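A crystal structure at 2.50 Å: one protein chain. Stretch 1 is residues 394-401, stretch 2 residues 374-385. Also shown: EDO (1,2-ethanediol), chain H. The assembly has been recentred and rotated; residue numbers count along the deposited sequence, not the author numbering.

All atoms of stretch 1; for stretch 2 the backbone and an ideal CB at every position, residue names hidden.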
ATOM      1  N   THR A 394       1.524 -38.692 -11.504  1.00 83.93           N
ATOM      2  CA  THR A 394       1.219 -38.227 -10.150  1.00 79.69           C
ATOM      3  C   THR A 394       1.440 -36.720 -10.041  1.00 72.92           C
ATOM      4  O   THR A 394       2.389 -36.186 -10.612  1.00 69.60           O
ATOM      5  CB  THR A 394       2.106 -38.947  -9.112  1.00 80.28           C
ATOM      6  OG1 THR A 394       2.037 -40.362  -9.324  1.00 84.43           O
ATOM      7  CG2 THR A 394       1.662 -38.629  -7.683  1.00 79.48           C
ATOM      8  N   THR A 395       0.555 -36.044  -9.314  1.00 69.60           N
ATOM      9  CA  THR A 395       0.683 -34.618  -9.047  1.00 65.36           C
ATOM     10  C   THR A 395       0.874 -34.432  -7.551  1.00 65.43           C
ATOM     11  O   THR A 395       0.090 -34.958  -6.760  1.00 68.51           O
ATOM     12  CB  THR A 395      -0.574 -33.854  -9.496  1.00 65.71           C
ATOM     13  OG1 THR A 395      -0.947 -34.275 -10.813  1.00 67.50           O
ATOM     14  CG2 THR A 395      -0.324 -32.352  -9.496  1.00 62.55           C
ATOM     15  N   SER A 396       1.902 -33.685  -7.155  1.00 63.41           N
ATOM     16  CA  SER A 396       2.224 -33.550  -5.736  1.00 65.12           C
ATOM     17  C   SER A 396       2.859 -32.209  -5.377  1.00 61.86           C
ATOM     18  O   SER A 396       3.648 -31.658  -6.144  1.00 60.27           O
ATOM     19  CB  SER A 396       3.154 -34.687  -5.313  1.00 69.58           C
ATOM     20  OG  SER A 396       3.036 -34.942  -3.926  1.00 74.49           O
ATOM     21  N   ASP A 397       2.495 -31.697  -4.204  1.00 62.83           N
ATOM     22  CA  ASP A 397       3.057 -30.454  -3.670  1.00 62.10           C
ATOM     23  C   ASP A 397       4.176 -30.763  -2.682  1.00 61.60           C
ATOM     24  O   ASP A 397       4.038 -31.662  -1.855  1.00 65.02           O
ATOM     25  CB  ASP A 397       1.985 -29.635  -2.930  1.00 63.61           C
ATOM     26  CG  ASP A 397       1.168 -28.740  -3.848  1.00 62.71           C
ATOM     27  OD1 ASP A 397       1.426 -28.688  -5.073  1.00 62.01           O
ATOM     28  OD2 ASP A 397       0.255 -28.075  -3.326  1.00 64.43           O
ATOM     29  N   PHE A 398       5.272 -30.018  -2.767  1.00 58.55           N
ATOM     30  CA  PHE A 398       6.304 -30.051  -1.736  1.00 59.19           C
ATOM     31  C   PHE A 398       6.266 -28.750  -0.944  1.00 58.11           C
ATOM     32  O   PHE A 398       6.329 -27.669  -1.529  1.00 54.62           O
ATOM     33  CB  PHE A 398       7.687 -30.225  -2.351  1.00 58.75           C
ATOM     34  CG  PHE A 398       8.770 -30.432  -1.332  1.00 60.81           C
ATOM     35  CD1 PHE A 398       8.919 -31.661  -0.704  1.00 63.76           C
ATOM     36  CD2 PHE A 398       9.633 -29.400  -0.993  1.00 59.89           C
ATOM     37  CE1 PHE A 398       9.916 -31.859   0.237  1.00 65.94           C
ATOM     38  CE2 PHE A 398      10.630 -29.589  -0.053  1.00 61.91           C
ATOM     39  CZ  PHE A 398      10.775 -30.821   0.561  1.00 65.42           C
ATOM     40  N   ASP A 399       6.165 -28.861   0.378  1.00 59.85           N
ATOM     41  CA  ASP A 399       6.123 -27.696   1.256  1.00 60.60           C
ATOM     42  C   ASP A 399       7.498 -27.500   1.888  1.00 62.29           C
ATOM     43  O   ASP A 399       7.964 -28.347   2.654  1.00 65.34           O
ATOM     44  CB  ASP A 399       5.047 -27.876   2.334  1.00 62.44           C
ATOM     45  CG  ASP A 399       4.998 -26.716   3.311  1.00 64.19           C
ATOM     46  OD1 ASP A 399       4.639 -25.599   2.895  1.00 63.24           O
ATOM     47  OD2 ASP A 399       5.318 -26.916   4.499  1.00 68.25           O
ATOM     48  N   TRP A 400       8.143 -26.385   1.561  1.00 61.55           N
ATOM     49  CA  TRP A 400       9.489 -26.101   2.045  1.00 64.76           C
ATOM     50  C   TRP A 400       9.616 -26.172   3.570  1.00 71.11           C
ATOM     51  O   TRP A 400      10.616 -26.671   4.088  1.00 72.42           O
ATOM     52  CB  TRP A 400       9.953 -24.720   1.572  1.00 63.48           C
ATOM     53  CG  TRP A 400      11.299 -24.397   2.100  1.00 66.80           C
ATOM     54  CD1 TRP A 400      11.592 -23.664   3.211  1.00 70.00           C
ATOM     55  CD2 TRP A 400      12.546 -24.851   1.575  1.00 68.25           C
ATOM     56  NE1 TRP A 400      12.951 -23.613   3.400  1.00 72.98           N
ATOM     57  CE2 TRP A 400      13.561 -24.335   2.408  1.00 71.34           C
ATOM     58  CE3 TRP A 400      12.906 -25.634   0.473  1.00 68.02           C
ATOM     59  CZ2 TRP A 400      14.911 -24.576   2.175  1.00 73.31           C
ATOM     60  CZ3 TRP A 400      14.251 -25.874   0.241  1.00 69.85           C
ATOM     61  CH2 TRP A 400      15.236 -25.348   1.091  1.00 72.24           C
ATOM     62  N   ASN A 401       8.610 -25.670   4.280  1.00 75.62           N
ATOM     63  CA  ASN A 401       8.697 -25.528   5.735  1.00 82.22           C
ATOM     64  C   ASN A 401       8.538 -26.849   6.487  1.00 85.00           C
ATOM     65  O   ASN A 401       9.145 -27.034   7.538  1.00 88.79           O
ATOM     66  CB  ASN A 401       7.689 -24.490   6.242  1.00 85.03           C
ATOM     67  CG  ASN A 401       7.974 -23.090   5.707  1.00 85.70           C
ATOM     68  OD1 ASN A 401       8.559 -22.260   6.403  1.00 91.49           O
ATOM     69  ND2 ASN A 401       7.571 -22.827   4.465  1.00 79.94           N
ATOM     70  N   UNK A 374       3.835 -23.274  -9.850  1.00 41.42           N
ATOM     71  CA  UNK A 374       3.628 -22.674  -8.531  1.00 42.58           C
ATOM     72  C   UNK A 374       2.232 -22.110  -8.354  1.00 43.86           C
ATOM     73  O   UNK A 374       1.740 -21.388  -9.216  1.00 42.91           O
ATOM     74  CB  UNK A 374       4.656 -21.566  -8.293  1.00 42.58           C
ATOM     75  N   UNK A 375       1.609 -22.431  -7.226  1.00 47.20           N
ATOM     76  CA  UNK A 375       0.324 -21.859  -6.865  1.00 51.46           C
ATOM     77  C   UNK A 375       0.595 -20.684  -5.934  1.00 52.64           C
ATOM     78  O   UNK A 375       0.996 -20.876  -4.785  1.00 52.01           O
ATOM     79  CB  UNK A 375      -0.591 -22.896  -6.211  1.00 51.46           C
ATOM     80  N   UNK A 376       0.376 -19.469  -6.431  1.00 53.43           N
ATOM     81  CA  UNK A 376       0.849 -18.272  -5.735  1.00 55.81           C
ATOM     82  C   UNK A 376      -0.035 -17.755  -4.603  1.00 56.61           C
ATOM     83  O   UNK A 376       0.342 -16.792  -3.950  1.00 57.44           O
ATOM     84  CB  UNK A 376       1.024 -17.148  -6.759  1.00 55.81           C
ATOM     85  N   UNK A 377      -1.187 -18.384  -4.359  1.00 59.79           N
ATOM     86  CA  UNK A 377      -1.952 -18.129  -3.112  1.00 63.16           C
ATOM     87  C   UNK A 377      -1.456 -19.007  -1.954  1.00 63.80           C
ATOM     88  O   UNK A 377      -1.935 -18.893  -0.832  1.00 66.61           O
ATOM     89  CB  UNK A 377      -3.443 -18.382  -3.344  1.00 63.16           C
ATOM     90  N   UNK A 378      -0.507 -19.891  -2.249  1.00 64.34           N
ATOM     91  CA  UNK A 378       0.267 -20.588  -1.229  1.00 66.29           C
ATOM     92  C   UNK A 378       1.618 -19.907  -1.132  1.00 65.07           C
ATOM     93  O   UNK A 378       2.005 -19.160  -2.031  1.00 69.50           O
ATOM     94  CB  UNK A 378       0.417 -22.076  -1.550  1.00 66.29           C
ATOM     95  N   UNK A 379       2.334 -20.177  -0.045  1.00 63.26           N
ATOM     96  CA  UNK A 379       3.713 -19.735   0.096  1.00 60.93           C
ATOM     97  C   UNK A 379       4.603 -20.943   0.356  1.00 58.65           C
ATOM     98  O   UNK A 379       4.199 -21.884   1.036  1.00 58.24           O
ATOM     99  CB  UNK A 379       3.847 -18.708   1.222  1.00 60.93           C
ATOM    100  N   UNK A 380       5.801 -20.918  -0.214  1.00 56.19           N
ATOM    101  CA  UNK A 380       6.798 -21.956   0.024  1.00 55.80           C
ATOM    102  C   UNK A 380       6.426 -23.341  -0.470  1.00 53.88           C
ATOM    103  O   UNK A 380       6.764 -24.336   0.168  1.00 54.79           O
ATOM    104  CB  UNK A 380       7.088 -22.036   1.524  1.00 55.80           C
ATOM    105  N   UNK A 381       5.736 -23.417  -1.605  1.00 50.99           N
ATOM    106  CA  UNK A 381       5.426 -24.707  -2.213  1.00 50.28           C
ATOM    107  C   UNK A 381       5.702 -24.701  -3.708  1.00 48.27           C
ATOM    108  O   UNK A 381       5.695 -23.651  -4.351  1.00 48.75           O
ATOM    109  CB  UNK A 381       3.964 -25.078  -1.955  1.00 50.28           C
ATOM    110  N   UNK A 382       5.954 -25.890  -4.239  1.00 48.21           N
ATOM    111  CA  UNK A 382       5.946 -26.125  -5.673  1.00 47.14           C
ATOM    112  C   UNK A 382       4.998 -27.273  -5.958  1.00 47.86           C
ATOM    113  O   UNK A 382       4.736 -28.106  -5.087  1.00 49.79           O
ATOM    114  CB  UNK A 382       7.351 -26.424  -6.200  1.00 47.14           C
ATOM    115  N   UNK A 383       4.479 -27.303  -7.176  1.00 47.37           N
ATOM    116  CA  UNK A 383       3.610 -28.374  -7.611  1.00 48.55           C
ATOM    117  C   UNK A 383       4.312 -29.105  -8.726  1.00 50.22           C
ATOM    118  O   UNK A 383       4.801 -28.488  -9.670  1.00 49.70           O
ATOM    119  CB  UNK A 383       2.243 -27.851  -8.058  1.00 48.55           C
ATOM    120  N   UNK A 384       4.357 -30.428  -8.610  1.00 53.73           N
ATOM    121  CA  UNK A 384       5.197 -31.251  -9.462  1.00 54.92           C
ATOM    122  C   UNK A 384       4.388 -32.367 -10.107  1.00 55.83           C
ATOM    123  O   UNK A 384       3.493 -32.932  -9.481  1.00 56.15           O
ATOM    124  CB  UNK A 384       6.361 -31.835  -8.659  1.00 54.92           C
ATOM    125  N   UNK A 385       4.720 -32.671 -11.361  1.00 56.02           N
ATOM    126  CA  UNK A 385       4.089 -33.745 -12.106  1.00 58.34           C
ATOM    127  C   UNK A 385       5.121 -34.837 -12.394  1.00 61.82           C
ATOM    128  O   UNK A 385       6.113 -34.583 -13.076  1.00 60.88           O
ATOM    129  CB  UNK A 385       3.474 -33.218 -13.404  1.00 58.34           C
TER
HETATM  130  C1  EDO H 506       9.365 -23.443 -12.507  1.00 51.08           C
HETATM  131  O1  EDO H 506       8.610 -23.368 -13.719  1.00 56.80           O
HETATM  132  C2  EDO H 506       8.499 -22.920 -11.370  1.00 54.48           C
HETATM  133  O2  EDO H 506       9.153 -23.070 -10.102  1.00 55.18           O

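Residues 394-399 form a strand that runs antiparallel to 381-385, and side chains of 381, 383 and 385 share one face of the sheet with Thr395, Asp397 and Asp399, while those of 382 and 384 join Ser396 and Phe398 on the other.

Positions 374 to 379 precede the strand, and no ideal CB there has an atom of stretch 1 within 5.5 Å, so the visible contacts leave the choice wide. At 374, CA-to-CB points away from stretch 1; the residue is Asn374, whose OD1 accepts a weak hydrogen bond from EDO O2. At 375 the bond points toward stretch 1, and a long side chain, especially a basic one, could approach the carboxylate of Asp397. Arg375 does so, but NH2 stays 4.4 Å from Asp397 OD2, beyond a salt bridge. Positions 376 and 377 are the middle of a type I turn and tolerate many residues; they are Leu376 and Asp377. Position 378 closes the turn, its N hydrogen-bonded to O of 375; its CA-to-CB bond points toward stretch 1, but nothing lies close enough to choose among side chains, and the residue is Arg378. At 379 the bond runs sideways, again with little constraint; Ile379 occupies it.

Position 380 is more restrictive. Its phi/psi of 65/36 favours glycine, and an ideal CB would lie 3.9 Å from Trp400 CB; Asn or Asp would be the usual alternatives for such angles. Gly380 is found, and its O accepts a 2.8 Å hydrogen bond from Trp400 N.

At 381 the CB lies beside the backbone, 3.5 Å from Phe398 O, with Asp397 and Asp399 on the same face. A small polar or beta-branched residue would suit. Thr381 places CG2 3.6 Å from Asp399 OD1.

Position 382 pairs with Phe398 through two backbone hydrogen bonds, which any residue but proline could make, and the phenylalanine favours an apolar neighbour. Ile382 supplies one, its CG1 4.1 Å from Phe398 CB.

The clearest signal is at 383, where Asp397 OD1 lies only 3.2 Å from the ideal CB. A carboxylate so close calls for a short donor, Ser or Thr. Thr383 donates from OG1 to Asp397 OD1 at 2.5 Å, while its CG2 lies 3.9 Å from Thr395 CG2.

At 384 the CB is 3.7 Å from Ser396 O, and beta-branched or other modest side chains would fit. Val384 is present; its N donates to Ser396 O at 2.8 Å and its O accepts from Ser396 N at 2.9 Å.

Finally, 385 faces Thr395, whose hydroxyl and methyl admit polar or apolar partners. The end of the Leu385 side chain comes nearer to stretch 1, with Leu385 CD1 3.6 Å from Thr395 OG1.

Stretch 2 374-385: NRLDRIGTITVL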
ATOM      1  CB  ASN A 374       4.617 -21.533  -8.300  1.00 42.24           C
ATOM      2  CG  ASN A 374       6.060 -21.978  -8.386  1.00 41.98           C
ATOM      3  OD1 ASN A 374       6.554 -22.303  -9.459  1.00 41.10           O
ATOM      4  ND2 ASN A 374       6.748 -21.976  -7.254  1.00 43.41           N
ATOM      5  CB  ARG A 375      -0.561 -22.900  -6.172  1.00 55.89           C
ATOM      6  CG  ARG A 375      -2.042 -22.590  -6.317  1.00 61.34           C
ATOM      7  CD  ARG A 375      -2.890 -23.073  -5.155  1.00 66.55           C
ATOM      8  NE  ARG A 375      -2.895 -24.523  -5.005  1.00 69.79           N
ATOM      9  CZ  ARG A 375      -3.869 -25.220  -4.424  1.00 73.14           C
ATOM     10  NH1 ARG A 375      -4.954 -24.616  -3.949  1.00 75.86           N
ATOM     11  NH2 ARG A 375      -3.763 -26.540  -4.334  1.00 74.99           N
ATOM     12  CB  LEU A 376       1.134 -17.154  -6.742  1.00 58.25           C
ATOM     13  CG  LEU A 376       2.157 -17.515  -7.828  1.00 58.75           C
ATOM     14  CD1 LEU A 376       2.411 -16.322  -8.737  1.00 59.34           C
ATOM     15  CD2 LEU A 376       3.457 -18.010  -7.207  1.00 58.39           C
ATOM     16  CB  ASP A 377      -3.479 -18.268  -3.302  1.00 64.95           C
ATOM     17  CG  ASP A 377      -3.906 -19.635  -3.832  1.00 65.86           C
ATOM     18  OD1 ASP A 377      -3.031 -20.454  -4.161  1.00 63.80           O
ATOM     19  OD2 ASP A 377      -5.127 -19.880  -3.939  1.00 67.97           O
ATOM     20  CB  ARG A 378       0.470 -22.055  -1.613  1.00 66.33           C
ATOM     21  CG  ARG A 378      -0.816 -22.852  -1.730  1.00 68.96           C
ATOM     22  CD  ARG A 378      -1.478 -23.002  -0.372  1.00 73.58           C
ATOM     23  NE  ARG A 378      -2.602 -23.932  -0.396  1.00 75.10           N
ATOM     24  CZ  ARG A 378      -3.850 -23.614  -0.733  1.00 76.11           C
ATOM     25  NH1 ARG A 378      -4.180 -22.373  -1.097  1.00 74.89           N
ATOM     26  NH2 ARG A 378      -4.786 -24.554  -0.708  1.00 76.96           N
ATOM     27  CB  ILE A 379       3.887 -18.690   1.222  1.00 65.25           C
ATOM     28  CG1 ILE A 379       3.279 -19.182   2.543  1.00 69.22           C
ATOM     29  CG2 ILE A 379       3.251 -17.366   0.813  1.00 65.40           C
ATOM     30  CD1 ILE A 379       3.678 -18.349   3.745  1.00 72.71           C
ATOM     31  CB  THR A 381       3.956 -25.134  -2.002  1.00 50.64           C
ATOM     32  OG1 THR A 381       3.091 -24.317  -2.798  1.00 49.64           O
ATOM     33  CG2 THR A 381       3.554 -25.023  -0.538  1.00 53.14           C
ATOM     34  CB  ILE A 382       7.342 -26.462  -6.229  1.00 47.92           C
ATOM     35  CG1 ILE A 382       7.957 -27.668  -5.511  1.00 50.42           C
ATOM     36  CG2 ILE A 382       8.258 -25.253  -6.107  1.00 47.98           C
ATOM     37  CD1 ILE A 382       9.238 -28.162  -6.151  1.00 50.90           C
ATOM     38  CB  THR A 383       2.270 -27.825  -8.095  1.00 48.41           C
ATOM     39  OG1 THR A 383       1.651 -27.105  -7.018  1.00 48.67           O
ATOM     40  CG2 THR A 383       1.358 -28.954  -8.551  1.00 50.61           C
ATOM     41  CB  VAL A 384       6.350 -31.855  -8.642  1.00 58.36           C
ATOM     42  CG1 VAL A 384       7.181 -32.807  -9.485  1.00 61.22           C
ATOM     43  CG2 VAL A 384       7.221 -30.743  -8.075  1.00 58.52           C
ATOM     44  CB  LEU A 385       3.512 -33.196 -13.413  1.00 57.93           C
ATOM     45  CG  LEU A 385       2.650 -34.145 -14.249  1.00 60.82           C
ATOM     46  CD1 LEU A 385       1.327 -34.455 -13.562  1.00 62.46           C
ATOM     47  CD2 LEU A 385       2.402 -33.535 -15.616  1.00 59.81           C
TER
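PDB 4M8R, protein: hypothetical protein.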